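Local coordinates for uncharacterized protein ScGH5_18 (Streptomyces cattleya, PDB 7LR8) that probably hydrolyses the Manβ1-4GlcNAc linkage of N-glycan core fragments, as a glycoside hydrolase of family GH5, subfamily 18, at residues 202-212 with 245-256; 354-363 with 394-404. The protein carries 1 engineered substitution. All coordinates share one frame; numbering follows the deposited sequence.

Overall arrangement
The two contacts illustrate how chemistry follows position in a fold. Interaction 1 is wholly buried and lies in the helical layer outside the parallel barrel, where residues 202-212 meet helix 240-253 and Trp256 almost entirely through aromatic and aliphatic side chains. Interaction 2, partly buried and farther from the chain's centre, joins two strands of the small C-terminal sheet, and there backbone hydrogen bonds and two arginines do most of the work. Segment 245-256 of interaction 1 also touches interaction 2: Glu251, through its carbonyl and its carboxylate, probably accepts hydrogen bonds from the hydroxyls of Thr398 and Thr397, while Ala255 packs on Thr398 and Leu400. The helix of interaction 1 thus faces the sheet of interaction 2.

Interaction 1 of 2, residues 202-212 with 245-256; sequences WYLDDHPFTPA and HAAYLVELAKAW
Trp202, Tyr203 and Trp256 dominate this contact in the helical layer of the (β/α)8 barrel typical of GH5 enzymes, where the short helix 200-203 lies against helix 240-253 and the start of helix 211-216 meets Trp256 just beyond it. The indole of Trp202 reaches the helix with its six-membered ring: CH2 approaches CB of Ala253 at 3.4 Å, and CZ3 lies 3.8 Å from CE3 of Trp256. The two indoles slide past each other in opposite directions, their planes 59° apart. Thr221 and Val223 of strand 221-225 also touch Trp202. Pro211 sets CB over the face of the Trp256 indole, 3.4 Å from the centroid of the five-membered ring, a CH-π contact. CG of Trp256 stands anti to its carbonyl carbon (chi1 -76°), and the indole runs alongside Pro211, one face against the proline. Replacing Trp256 by an alanine would remove the indole, which is likely to open a gap beside Pro211 and cost Trp202 this aromatic neighbour. Farther along, Tyr203 enters as a knob among His245, Tyr248, Leu249 and Leu252. NE2 of His245 comes to the edge of the Tyr203 ring, while ND1 of the histidine is hydrogen-bonded to Ser225. Leu249 CD2 lies oblique to the Tyr203 ring, 3.5 Å from its OH, whereas CE2 of Tyr248 comes within 3.4 Å of Tyr203 OH, near the planes of both tyrosine rings.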
# COMPACT_ATOMS: atom_id res chain seq x y z
N TRP B 202 -11.59 -9.15 -23.48
CA TRP B 202 -12.05 -9.37 -24.85
C TRP B 202 -10.92 -9.52 -25.86
O TRP B 202 -11.14 -10.10 -26.92
CB TRP B 202 -12.95 -8.21 -25.32
CG TRP B 202 -13.92 -7.78 -24.26
CD1 TRP B 202 -13.75 -6.79 -23.34
CD2 TRP B 202 -15.20 -8.36 -24.00
NE1 TRP B 202 -14.85 -6.71 -22.52
CE2 TRP B 202 -15.76 -7.66 -22.91
CE3 TRP B 202 -15.93 -9.39 -24.58
CZ2 TRP B 202 -17.01 -7.96 -22.39
CZ3 TRP B 202 -17.18 -9.69 -24.07
CH2 TRP B 202 -17.70 -8.98 -22.99
N TYR B 203 -9.72 -9.04 -25.55
CA TYR B 203 -8.69 -8.83 -26.55
C TYR B 203 -7.43 -9.69 -26.39
O TYR B 203 -6.71 -9.86 -27.38
CB TYR B 203 -8.25 -7.36 -26.56
CG TYR B 203 -9.24 -6.37 -27.14
CD1 TYR B 203 -10.44 -6.78 -27.73
CD2 TYR B 203 -8.97 -5.01 -27.09
CE1 TYR B 203 -11.34 -5.84 -28.26
CE2 TYR B 203 -9.85 -4.08 -27.62
CZ TYR B 203 -11.02 -4.49 -28.20
OH TYR B 203 -11.87 -3.53 -28.73
N LEU B 204 -7.16 -10.21 -25.19
CA LEU B 204 -5.88 -10.84 -24.87
C LEU B 204 -6.04 -12.36 -24.81
O LEU B 204 -6.72 -12.88 -23.92
CB LEU B 204 -5.35 -10.34 -23.53
CG LEU B 204 -4.22 -9.31 -23.44
CD1 LEU B 204 -3.54 -9.45 -22.09
CD2 LEU B 204 -3.23 -9.48 -24.57
N ASP B 205 -5.40 -13.06 -25.74
CA ASP B 205 -5.38 -14.52 -25.66
C ASP B 205 -4.77 -14.95 -24.34
O ASP B 205 -3.84 -14.32 -23.83
CB ASP B 205 -4.57 -15.11 -26.82
CG ASP B 205 -5.13 -14.76 -28.18
OD1 ASP B 205 -6.35 -14.49 -28.30
OD2 ASP B 205 -4.35 -14.74 -29.15
N ASP B 206 -5.32 -16.01 -23.76
CA ASP B 206 -4.85 -16.62 -22.52
C ASP B 206 -5.07 -15.76 -21.28
O ASP B 206 -4.65 -16.16 -20.18
CB ASP B 206 -3.36 -17.01 -22.60
CG ASP B 206 -3.06 -17.89 -23.79
OD1 ASP B 206 -3.86 -18.82 -24.06
OD2 ASP B 206 -2.03 -17.66 -24.46
N HIS B 207 -5.72 -14.61 -21.39
CA HIS B 207 -6.09 -13.84 -20.21
C HIS B 207 -7.14 -14.60 -19.39
O HIS B 207 -8.09 -15.13 -19.97
CB HIS B 207 -6.60 -12.46 -20.63
CG HIS B 207 -6.87 -11.52 -19.49
ND1 HIS B 207 -5.86 -10.99 -18.71
CD2 HIS B 207 -8.03 -11.01 -19.01
CE1 HIS B 207 -6.39 -10.19 -17.80
NE2 HIS B 207 -7.71 -10.19 -17.96
N PRO B 208 -6.99 -14.68 -18.07
CA PRO B 208 -7.84 -15.59 -17.28
C PRO B 208 -9.29 -15.15 -17.20
O PRO B 208 -10.17 -16.00 -17.00
CB PRO B 208 -7.19 -15.59 -15.89
CG PRO B 208 -5.83 -15.05 -16.09
CD PRO B 208 -5.91 -14.10 -17.25
N PHE B 209 -9.55 -13.85 -17.30
CA PHE B 209 -10.91 -13.35 -17.27
C PHE B 209 -11.42 -13.32 -18.70
O PHE B 209 -10.75 -12.77 -19.58
CB PHE B 209 -10.96 -11.96 -16.62
CG PHE B 209 -10.85 -12.00 -15.11
CD1 PHE B 209 -9.61 -12.14 -14.49
CD2 PHE B 209 -11.98 -11.87 -14.32
CE1 PHE B 209 -9.52 -12.16 -13.09
CE2 PHE B 209 -11.90 -11.89 -12.93
CZ PHE B 209 -10.66 -12.05 -12.31
N THR B 210 -12.55 -13.97 -18.95
CA THR B 210 -12.98 -14.26 -20.30
C THR B 210 -14.19 -13.43 -20.71
O THR B 210 -14.86 -12.83 -19.87
CB THR B 210 -13.33 -15.75 -20.44
OG1 THR B 210 -14.50 -16.04 -19.66
CG2 THR B 210 -12.17 -16.63 -19.97
N PRO B 211 -14.49 -13.37 -22.01
CA PRO B 211 -15.76 -12.75 -22.42
C PRO B 211 -16.97 -13.42 -21.79
O PRO B 211 -17.94 -12.75 -21.43
CB PRO B 211 -15.76 -12.92 -23.95
CG PRO B 211 -14.31 -13.07 -24.32
CD PRO B 211 -13.68 -13.80 -23.17
N ALA B 212 -16.93 -14.74 -21.64
CA ALA B 212 -18.04 -15.44 -21.01
C ALA B 212 -18.24 -14.98 -19.56
O ALA B 212 -19.38 -14.81 -19.12
CB ALA B 212 -17.80 -16.95 -21.06
N HIS B 245 -15.36 2.77 -31.32
CA HIS B 245 -14.78 1.72 -30.49
C HIS B 245 -15.71 1.34 -29.35
O HIS B 245 -15.86 0.15 -29.02
CB HIS B 245 -13.41 2.15 -29.97
CG HIS B 245 -12.73 1.08 -29.16
ND1 HIS B 245 -12.95 0.91 -27.81
CD2 HIS B 245 -11.88 0.10 -29.53
CE1 HIS B 245 -12.25 -0.12 -27.38
NE2 HIS B 245 -11.60 -0.64 -28.40
N ALA B 246 -16.36 2.32 -28.72
CA ALA B 246 -17.23 2.00 -27.59
C ALA B 246 -18.48 1.24 -28.04
O ALA B 246 -18.90 0.29 -27.37
CB ALA B 246 -17.59 3.27 -26.83
N ALA B 247 -19.08 1.65 -29.17
CA ALA B 247 -20.21 0.90 -29.72
C ALA B 247 -19.78 -0.52 -30.11
O ALA B 247 -20.56 -1.47 -29.97
CB ALA B 247 -20.79 1.63 -30.94
N TYR B 248 -18.56 -0.67 -30.60
CA TYR B 248 -18.05 -2.00 -30.90
C TYR B 248 -18.02 -2.89 -29.66
O TYR B 248 -18.44 -4.05 -29.71
CB TYR B 248 -16.64 -1.90 -31.47
CG TYR B 248 -15.92 -3.22 -31.61
CD1 TYR B 248 -16.47 -4.25 -32.36
CD2 TYR B 248 -14.68 -3.42 -31.04
CE1 TYR B 248 -15.80 -5.46 -32.52
CE2 TYR B 248 -14.00 -4.61 -31.20
CZ TYR B 248 -14.56 -5.63 -31.93
OH TYR B 248 -13.88 -6.81 -32.09
N LEU B 249 -17.47 -2.39 -28.56
CA LEU B 249 -17.40 -3.22 -27.36
C LEU B 249 -18.80 -3.59 -26.89
O LEU B 249 -19.03 -4.72 -26.43
CB LEU B 249 -16.63 -2.51 -26.25
CG LEU B 249 -15.11 -2.49 -26.33
CD1 LEU B 249 -14.56 -1.84 -25.06
CD2 LEU B 249 -14.54 -3.90 -26.51
N VAL B 250 -19.75 -2.66 -27.02
CA VAL B 250 -21.13 -2.94 -26.63
C VAL B 250 -21.69 -4.10 -27.44
O VAL B 250 -22.23 -5.06 -26.88
CB VAL B 250 -21.99 -1.67 -26.80
CG1 VAL B 250 -23.50 -2.00 -26.76
CG2 VAL B 250 -21.64 -0.63 -25.74
N GLU B 251 -21.56 -4.03 -28.76
CA GLU B 251 -22.14 -5.08 -29.60
C GLU B 251 -21.33 -6.37 -29.53
O GLU B 251 -21.90 -7.46 -29.68
CB GLU B 251 -22.26 -4.59 -31.05
CG GLU B 251 -23.27 -3.46 -31.21
CD GLU B 251 -24.63 -3.85 -30.69
OE1 GLU B 251 -25.12 -4.94 -31.07
OE2 GLU B 251 -25.23 -3.06 -29.92
N LEU B 252 -20.02 -6.27 -29.32
CA LEU B 252 -19.20 -7.47 -29.17
C LEU B 252 -19.60 -8.24 -27.92
O LEU B 252 -19.73 -9.47 -27.96
CB LEU B 252 -17.72 -7.09 -29.11
CG LEU B 252 -16.71 -8.22 -28.90
CD1 LEU B 252 -16.76 -9.18 -30.07
CD2 LEU B 252 -15.31 -7.66 -28.72
N ALA B 253 -19.80 -7.53 -26.81
CA ALA B 253 -20.08 -8.17 -25.54
C ALA B 253 -21.38 -8.98 -25.60
O ALA B 253 -21.53 -9.98 -24.89
CB ALA B 253 -20.16 -7.12 -24.43
N LYS B 254 -22.31 -8.57 -26.47
CA LYS B 254 -23.57 -9.27 -26.61
C LYS B 254 -23.41 -10.69 -27.14
O LYS B 254 -24.28 -11.53 -26.89
CB LYS B 254 -24.49 -8.48 -27.54
CG LYS B 254 -24.96 -7.15 -26.95
CD LYS B 254 -25.81 -6.36 -27.91
CE LYS B 254 -26.29 -5.07 -27.24
NZ LYS B 254 -27.07 -4.23 -28.17
N ALA B 255 -22.32 -10.99 -27.86
CA ALA B 255 -22.21 -12.32 -28.47
C ALA B 255 -22.23 -13.43 -27.42
O ALA B 255 -22.71 -14.53 -27.70
CB ALA B 255 -20.94 -12.42 -29.31
N TRP B 256 -21.72 -13.15 -26.22
CA TRP B 256 -21.55 -14.16 -25.18
C TRP B 256 -22.70 -14.21 -24.18
O TRP B 256 -22.68 -15.06 -23.28
CB TRP B 256 -20.23 -13.94 -24.42
CG TRP B 256 -19.01 -14.36 -25.19
CD1 TRP B 256 -18.40 -15.58 -25.16
CD2 TRP B 256 -18.25 -13.56 -26.10
NE1 TRP B 256 -17.32 -15.59 -26.00
CE2 TRP B 256 -17.21 -14.36 -26.60
CE3 TRP B 256 -18.37 -12.23 -26.56
CZ2 TRP B 256 -16.27 -13.88 -27.51
CZ3 TRP B 256 -17.43 -11.76 -27.47
CH2 TRP B 256 -16.40 -12.58 -27.94

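Interaction 2 of 2, residues 354-363 with 394-404; sequences RPRTTALVVD and ARPTTVLAEHA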
# COMPACT_ATOMS: atom_id res chain seq x y z
N ARG B 354 -33.20 1.15 -32.17
CA ARG B 354 -33.29 0.54 -33.49
C ARG B 354 -32.56 -0.79 -33.45
O ARG B 354 -31.34 -0.82 -33.21
CB ARG B 354 -32.71 1.45 -34.58
CG ARG B 354 -33.42 2.78 -34.69
CD ARG B 354 -32.77 3.73 -35.70
NE ARG B 354 -33.61 4.91 -35.90
CZ ARG B 354 -34.47 5.07 -36.91
NH1 ARG B 354 -34.60 4.14 -37.84
NH2 ARG B 354 -35.20 6.18 -37.00
N PRO B 355 -33.27 -1.91 -33.64
CA PRO B 355 -32.62 -3.22 -33.59
C PRO B 355 -31.55 -3.35 -34.67
O PRO B 355 -31.56 -2.65 -35.69
CB PRO B 355 -33.77 -4.20 -33.84
CG PRO B 355 -35.02 -3.42 -33.55
CD PRO B 355 -34.71 -2.01 -33.93
N ARG B 356 -30.64 -4.28 -34.43
CA ARG B 356 -29.54 -4.58 -35.35
C ARG B 356 -29.73 -6.01 -35.86
O ARG B 356 -29.46 -6.98 -35.14
CB ARG B 356 -28.20 -4.40 -34.66
CG ARG B 356 -27.95 -2.96 -34.24
CD ARG B 356 -26.51 -2.71 -33.83
NE ARG B 356 -26.24 -1.28 -33.86
CZ ARG B 356 -25.07 -0.73 -34.14
NH1 ARG B 356 -24.02 -1.48 -34.41
NH2 ARG B 356 -24.97 0.60 -34.15
N THR B 357 -30.20 -6.13 -37.10
CA THR B 357 -30.57 -7.43 -37.66
C THR B 357 -29.43 -8.12 -38.40
O THR B 357 -29.59 -9.28 -38.79
CB THR B 357 -31.76 -7.27 -38.61
OG1 THR B 357 -32.40 -8.54 -38.79
CG2 THR B 357 -31.28 -6.74 -39.98
N THR B 358 -28.30 -7.44 -38.62
CA THR B 358 -27.13 -8.01 -39.28
C THR B 358 -26.05 -8.30 -38.25
O THR B 358 -25.64 -7.40 -37.50
CB THR B 358 -26.58 -7.05 -40.35
OG1 THR B 358 -27.58 -6.79 -41.34
CG2 THR B 358 -25.34 -7.66 -41.01
N ALA B 359 -25.58 -9.54 -38.21
CA ALA B 359 -24.63 -9.99 -37.19
C ALA B 359 -23.33 -10.47 -37.84
O ALA B 359 -23.36 -11.22 -38.82
CB ALA B 359 -25.23 -11.10 -36.33
N LEU B 360 -22.21 -10.02 -37.29
CA LEU B 360 -20.89 -10.48 -37.72
C LEU B 360 -20.49 -11.69 -36.88
O LEU B 360 -20.64 -11.67 -35.66
CB LEU B 360 -19.86 -9.36 -37.56
CG LEU B 360 -18.38 -9.71 -37.73
CD1 LEU B 360 -18.09 -9.98 -39.20
CD2 LEU B 360 -17.50 -8.60 -37.20
N VAL B 361 -19.99 -12.73 -37.54
CA VAL B 361 -19.61 -13.95 -36.83
C VAL B 361 -18.31 -13.72 -36.07
O VAL B 361 -17.31 -13.27 -36.63
CB VAL B 361 -19.46 -15.13 -37.80
CG1 VAL B 361 -18.96 -16.37 -37.05
CG2 VAL B 361 -20.78 -15.40 -38.51
N VAL B 362 -18.31 -14.06 -34.78
CA VAL B 362 -17.13 -13.95 -33.93
C VAL B 362 -16.68 -15.36 -33.56
O VAL B 362 -17.39 -16.09 -32.86
CB VAL B 362 -17.42 -13.12 -32.67
CG1 VAL B 362 -16.21 -13.10 -31.75
CG2 VAL B 362 -17.84 -11.71 -33.06
N ASP B 363 -15.49 -15.73 -34.03
CA ASP B 363 -14.90 -17.04 -33.77
C ASP B 363 -13.62 -16.81 -32.98
O ASP B 363 -12.63 -16.34 -33.53
CB ASP B 363 -14.62 -17.78 -35.08
CG ASP B 363 -14.20 -19.24 -34.86
OD1 ASP B 363 -13.84 -19.61 -33.73
OD2 ASP B 363 -14.22 -20.00 -35.85
N ALA B 394 -24.23 -0.72 -42.09
CA ALA B 394 -24.94 -1.95 -41.80
C ALA B 394 -25.35 -2.09 -40.33
O ALA B 394 -26.10 -3.01 -40.01
CB ALA B 394 -24.08 -3.16 -42.19
N ARG B 395 -24.88 -1.21 -39.45
CA ARG B 395 -25.21 -1.25 -38.03
C ARG B 395 -25.07 -2.67 -37.45
O ARG B 395 -26.04 -3.24 -36.95
CB ARG B 395 -26.61 -0.70 -37.79
CG ARG B 395 -26.87 0.68 -38.45
CD ARG B 395 -28.26 1.27 -38.06
NE ARG B 395 -28.42 1.27 -36.61
CZ ARG B 395 -29.23 0.46 -35.94
NH1 ARG B 395 -29.99 -0.41 -36.59
NH2 ARG B 395 -29.28 0.51 -34.61
N PRO B 396 -23.88 -3.25 -37.52
CA PRO B 396 -23.73 -4.67 -37.14
C PRO B 396 -23.86 -4.90 -35.65
O PRO B 396 -23.47 -4.06 -34.83
CB PRO B 396 -22.32 -5.01 -37.63
CG PRO B 396 -21.57 -3.71 -37.52
CD PRO B 396 -22.60 -2.65 -37.93
N THR B 397 -24.43 -6.06 -35.30
CA THR B 397 -24.19 -6.68 -34.00
C THR B 397 -23.21 -7.83 -34.22
O THR B 397 -22.62 -7.96 -35.29
CB THR B 397 -25.49 -7.15 -33.33
OG1 THR B 397 -25.21 -7.58 -31.99
CG2 THR B 397 -26.15 -8.29 -34.11
N THR B 398 -23.02 -8.67 -33.19
CA THR B 398 -22.14 -9.83 -33.30
C THR B 398 -22.88 -11.08 -32.85
O THR B 398 -23.87 -11.03 -32.11
CB THR B 398 -20.84 -9.66 -32.48
OG1 THR B 398 -21.13 -9.60 -31.07
CG2 THR B 398 -20.11 -8.39 -32.89
N VAL B 399 -22.38 -12.23 -33.32
CA VAL B 399 -22.93 -13.53 -32.94
C VAL B 399 -21.77 -14.52 -32.89
O VAL B 399 -20.87 -14.48 -33.73
CB VAL B 399 -24.04 -13.99 -33.92
CG1 VAL B 399 -23.48 -14.21 -35.33
CG2 VAL B 399 -24.73 -15.26 -33.41
N LEU B 400 -21.79 -15.40 -31.88
CA LEU B 400 -20.75 -16.41 -31.75
C LEU B 400 -20.85 -17.45 -32.86
O LEU B 400 -21.94 -17.80 -33.33
CB LEU B 400 -20.83 -17.10 -30.40
CG LEU B 400 -20.30 -16.35 -29.18
CD1 LEU B 400 -20.39 -17.26 -27.96
CD2 LEU B 400 -18.86 -15.90 -29.42
N ALA B 401 -19.69 -17.96 -33.28
CA ALA B 401 -19.64 -19.02 -34.29
C ALA B 401 -20.57 -20.17 -33.93
O ALA B 401 -21.27 -20.71 -34.80
CB ALA B 401 -18.20 -19.52 -34.44
N GLU B 402 -20.61 -20.56 -32.65
CA GLU B 402 -21.44 -21.68 -32.22
C GLU B 402 -22.93 -21.39 -32.37
O GLU B 402 -23.73 -22.33 -32.32
CB GLU B 402 -21.12 -22.03 -30.77
CG GLU B 402 -21.22 -20.86 -29.80
CD GLU B 402 -20.73 -21.21 -28.40
OE1 GLU B 402 -21.51 -21.81 -27.63
OE2 GLU B 402 -19.57 -20.88 -28.07
N HIS B 403 -23.31 -20.12 -32.55
CA HIS B 403 -24.71 -19.73 -32.70
C HIS B 403 -25.02 -19.21 -34.10
O HIS B 403 -26.16 -18.80 -34.34
CB HIS B 403 -25.08 -18.66 -31.67
CG HIS B 403 -24.98 -19.13 -30.25
ND1 HIS B 403 -25.62 -20.26 -29.79
CD2 HIS B 403 -24.32 -18.61 -29.18
CE1 HIS B 403 -25.34 -20.42 -28.50
NE2 HIS B 403 -24.56 -19.44 -28.11
N ALA B 404 -24.05 -19.23 -35.02
CA ALA B 404 -24.24 -18.60 -36.32
C ALA B 404 -25.35 -19.24 -37.14
O ALA B 404 -25.90 -18.59 -38.04
CB ALA B 404 -22.92 -18.62 -37.11
O HOH W 1 -28.09 -4.53 -38.32
O HOH W 2 -28.05 -4.06 -41.49
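Arg395 reaches across to two successive carbonyls, NH2 donating to Arg354 O at 2.8 Å and NH1 to Pro355 O at 2.9 Å. Both acceptors lie near the guanidinium plane, yet each donor stands more than 40° above the plane of its carbonyl. The bend at chi3 (52°) of Arg395 turns the group toward these oxygens, and its NE forms a salt bridge with Asp294. Arg356 crosses it at about a right angle, its extended chain bringing NH1 to Pro396 O at 2.7 Å, while NH2 is taken by the carbonyl of Asp294. The two guanidinium groups come close, NE of Arg356 3.6 Å from NH2 of Arg395, a nearness probably eased by the Asp294 carboxylate and the carbonyls. Two waters bridge the segments just ahead of the paired strands: one accepts from Thr358 N and donates to Arg395 O, and a second joins Thr358 OG1 to Ala394 O. Beyond this point strands 358-362 and 397-400 run parallel, joined through helix 381-391 in a β-α-β unit, with Leu360 and Pro396 packing on that helix. Thr397 gives its N to Thr358 O and takes Leu360 N on its O; Val399 does the same between Leu360 O and Val362 N, the alternation of a parallel pair, and Ala401 N closes the series on Val362 O. Strand 417-419 satisfies the other edge of 358-362 through Ala359 and Val361. Ala359 CB meets Val399 CG1 at 3.7 Å on one face; on the other, Val362 CG2 lies 3.7 Å from Thr398 CB.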